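Local coordinates for interferon-inducible protein AIM2 (Mus musculus, PDB 4JBM), which senses double-stranded DNA in the cytosol through its HIN domain and triggers assembly of the AIM2 inflammasome, leading to pyroptosis, at residues Phe116-Ile121 / Thr150-Gly155. Residues are numbered along the deposited sequence; the frame is centred on the assembly and turned at random.
Sequences FKVQKI and TKCEEG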
ATOM      1  N   PHE A 116       4.455  -1.640  10.468  1.00 55.41           N
ATOM      2  CA  PHE A 116       5.636  -1.016  11.041  1.00 46.52           C
ATOM      3  C   PHE A 116       5.525  -0.750  12.528  1.00 48.32           C
ATOM      4  O   PHE A 116       4.524  -0.215  12.990  1.00 58.14           O
ATOM      5  CB  PHE A 116       5.952   0.294  10.306  1.00 44.99           C
ATOM      6  CG  PHE A 116       6.175   0.129   8.829  1.00 41.04           C
ATOM      7  CD1 PHE A 116       7.434  -0.196   8.337  1.00 44.31           C
ATOM      8  CD2 PHE A 116       5.139   0.315   7.930  1.00 36.54           C
ATOM      9  CE1 PHE A 116       7.660  -0.321   6.975  1.00 49.75           C
ATOM     10  CE2 PHE A 116       5.349   0.186   6.553  1.00 37.08           C
ATOM     11  CZ  PHE A 116       6.613  -0.139   6.076  1.00 47.83           C
ATOM     12  N   LYS A 117       6.572  -1.116  13.265  1.00 45.33           N
ATOM     13  CA  LYS A 117       6.668  -0.807  14.683  1.00 52.23           C
ATOM     14  C   LYS A 117       6.974   0.675  14.823  1.00 61.74           C
ATOM     15  O   LYS A 117       7.862   1.204  14.141  1.00 67.95           O
ATOM     16  CB  LYS A 117       7.791  -1.603  15.359  1.00 54.12           C
ATOM     17  CG  LYS A 117       7.597  -3.113  15.442  1.00 51.34           C
ATOM     18  CD  LYS A 117       8.811  -3.758  16.085  1.00 53.86           C
ATOM     19  CE  LYS A 117      10.029  -3.667  15.169  1.00 51.71           C
ATOM     20  NZ  LYS A 117       9.866  -4.398  13.871  1.00 57.08           N
ATOM     21  N   VAL A 118       6.235   1.337  15.703  1.00 55.96           N
ATOM     22  CA  VAL A 118       6.475   2.735  16.014  1.00 56.44           C
ATOM     23  C   VAL A 118       7.049   2.942  17.417  1.00 58.86           C
ATOM     24  O   VAL A 118       6.515   2.429  18.405  1.00 62.59           O
ATOM     25  CB  VAL A 118       5.203   3.590  15.812  1.00 64.20           C
ATOM     26  CG1 VAL A 118       3.982   2.852  16.298  1.00 65.07           C
ATOM     27  CG2 VAL A 118       5.345   4.952  16.496  1.00 58.99           C
ATOM     28  N   GLN A 119       8.144   3.699  17.482  1.00 60.64           N
ATOM     29  CA  GLN A 119       8.770   4.091  18.739  1.00 75.72           C
ATOM     30  C   GLN A 119       8.314   5.476  19.248  1.00 85.91           C
ATOM     31  O   GLN A 119       8.105   5.647  20.444  1.00 95.57           O
ATOM     32  CB  GLN A 119      10.297   4.066  18.601  1.00 72.15           C
ATOM     33  CG  GLN A 119      10.813   4.783  17.361  1.00 83.20           C
ATOM     34  CD  GLN A 119      12.315   4.686  17.195  1.00 94.08           C
ATOM     35  OE1 GLN A 119      12.986   3.952  17.918  1.00 97.01           O
ATOM     36  NE2 GLN A 119      12.851   5.423  16.230  1.00104.99           N
ATOM     37  N   LYS A 120       8.164   6.460  18.356  1.00 79.22           N
ATOM     38  CA  LYS A 120       7.705   7.796  18.782  1.00 78.67           C
ATOM     39  C   LYS A 120       6.634   8.461  17.900  1.00 74.98           C
ATOM     40  O   LYS A 120       6.558   8.221  16.696  1.00 75.95           O
ATOM     41  CB  LYS A 120       8.884   8.752  19.018  1.00 78.97           C
ATOM     42  CG  LYS A 120       9.688   9.135  17.789  1.00 81.12           C
ATOM     43  CD  LYS A 120      10.848  10.057  18.188  1.00 84.31           C
ATOM     44  CE  LYS A 120      11.530  10.672  16.968  1.00 86.20           C
ATOM     45  NZ  LYS A 120      12.656  11.581  17.339  1.00 85.68           N
ATOM     46  N   ILE A 121       5.805   9.288  18.535  1.00 79.92           N
ATOM     47  CA  ILE A 121       4.676   9.968  17.896  1.00 77.35           C
ATOM     48  C   ILE A 121       4.703  11.481  18.127  1.00 86.27           C
ATOM     49  O   ILE A 121       4.395  11.941  19.223  1.00 86.94           O
ATOM     50  CB  ILE A 121       3.322   9.451  18.444  1.00 66.63           C
ATOM     51  CG1 ILE A 121       3.186   7.937  18.267  1.00 71.48           C
ATOM     52  CG2 ILE A 121       2.154  10.174  17.779  1.00 59.86           C
ATOM     53  CD1 ILE A 121       3.635   7.134  19.467  1.00 84.01           C
ATOM     54  N   THR A 150      -7.456   7.087  15.282  1.00133.51           N
ATOM     55  CA  THR A 150      -6.608   5.939  15.530  1.00129.46           C
ATOM     56  C   THR A 150      -5.466   6.349  16.459  1.00121.05           C
ATOM     57  O   THR A 150      -4.374   6.688  16.000  1.00127.70           O
ATOM     58  CB  THR A 150      -6.029   5.409  14.203  1.00129.16           C
ATOM     59  OG1 THR A 150      -5.588   6.508  13.396  1.00134.49           O
ATOM     60  CG2 THR A 150      -7.074   4.610  13.436  1.00121.34           C
ATOM     61  N   LYS A 151      -5.733   6.349  17.762  1.00 98.69           N
ATOM     62  CA  LYS A 151      -4.723   6.732  18.740  1.00 98.21           C
ATOM     63  C   LYS A 151      -3.685   5.629  18.957  1.00100.32           C
ATOM     64  O   LYS A 151      -3.980   4.522  19.415  1.00 87.83           O
ATOM     65  CB  LYS A 151      -5.414   7.145  20.041  1.00105.56           C
ATOM     66  CG  LYS A 151      -6.162   6.037  20.765  1.00108.33           C
ATOM     67  CD  LYS A 151      -6.714   6.544  22.087  1.00116.83           C
ATOM     68  CE  LYS A 151      -7.815   7.576  21.862  1.00121.35           C
ATOM     69  NZ  LYS A 151      -8.359   8.100  23.143  1.00124.00           N
ATOM     70  N   CYS A 152      -2.452   5.953  18.598  1.00100.32           N
ATOM     71  CA  CYS A 152      -1.370   4.991  18.650  1.00 92.38           C
ATOM     72  C   CYS A 152      -0.371   5.346  19.745  1.00 86.70           C
ATOM     73  O   CYS A 152       0.116   6.471  19.797  1.00 78.59           O
ATOM     74  CB  CYS A 152      -0.707   4.918  17.273  1.00 94.68           C
ATOM     75  SG  CYS A 152       1.012   4.422  17.206  1.00 74.09           S
ATOM     76  N   GLU A 153      -0.071   4.388  20.615  1.00 89.48           N
ATOM     77  CA  GLU A 153       0.912   4.591  21.677  1.00 89.82           C
ATOM     78  C   GLU A 153       2.220   3.929  21.260  1.00 97.11           C
ATOM     79  O   GLU A 153       2.243   3.145  20.310  1.00101.02           O
ATOM     80  CB  GLU A 153       0.412   3.989  22.997  1.00 88.44           C
ATOM     81  CG  GLU A 153      -0.982   4.452  23.414  1.00 99.16           C
ATOM     82  CD  GLU A 153      -1.633   3.524  24.421  1.00105.81           C
ATOM     83  OE1 GLU A 153      -2.869   3.595  24.592  1.00108.29           O
ATOM     84  OE2 GLU A 153      -0.909   2.720  25.041  1.00110.75           O
ATOM     85  N   GLU A 154       3.311   4.246  21.951  1.00 93.92           N
ATOM     86  CA  GLU A 154       4.582   3.591  21.664  1.00 90.06           C
ATOM     87  C   GLU A 154       4.475   2.087  21.902  1.00 89.39           C
ATOM     88  O   GLU A 154       3.885   1.648  22.891  1.00 80.83           O
ATOM     89  CB  GLU A 154       5.704   4.158  22.526  1.00 99.08           C
ATOM     90  CG  GLU A 154       7.032   3.467  22.262  1.00110.58           C
ATOM     91  CD  GLU A 154       8.059   3.693  23.349  1.00122.76           C
ATOM     92  OE1 GLU A 154       7.656   3.998  24.492  1.00131.26           O
ATOM     93  OE2 GLU A 154       9.267   3.562  23.059  1.00125.65           O
ATOM     94  N   GLY A 155       5.049   1.304  20.990  1.00 89.38           N
ATOM     95  CA  GLY A 155       5.006  -0.144  21.077  1.00 83.55           C
ATOM     96  C   GLY A 155       3.907  -0.707  20.198  1.00 81.82           C
ATOM     97  O   GLY A 155       3.841  -1.914  19.944  1.00 67.16           O
TER
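In the second OB-type barrel of the HIN domain, the loop that leads into strand 157-160 closes over the bulged part of strand 111-123, and Val118 and Ile121 of the strand meet Cys152 and Glu154 of the loop. One backbone hydrogen bond ties the two together: Gly155 N donates to Val118 O at 3.2 Å, with an N-H...O angle of 173°, and approaches nearly in line with the carbonyl. Asp156 bonds to the Val118 backbone as well, and Ile158 to that of Phe116, so the loop runs directly into antiparallel pairing with the strand. Gly155 has a positive phi (98°), a backbone shape at which a side chain would press on the preceding carbonyl oxygen.

Besides this bond, side chains of the strand pack on the cysteine sulfur and on the loop backbone. Cys152 turns SG anti to its backbone N (chi1 153°), and the sulfur lies 3.5 Å from Val118 CG1, the branch set between that valine's own N and carbonyl carbon. Ile121 reaches the loop backbone with its longer branch; its CD1 sits 3.6 Å from Cys152 O and also lies near Glu154 N, while CG1 faces the sulfur more loosely. The Cys152 side chain also touches Val184 of strand 181-185.

Glu154, a solvent-exposed residue, extends past the strand with CG anti to N, and its CB and OE2 each lie 3.5 Å from Gln119 O. The backbones of Gln119 and Lys120 both hydrogen-bond with Gly131 of strand 127-134, the classic beta bulge. This small surface contact thus marks where the loop enters strand 157-160, which pairs antiparallel with strand 111-123, the pairing of the first and fourth strands of an OB barrel.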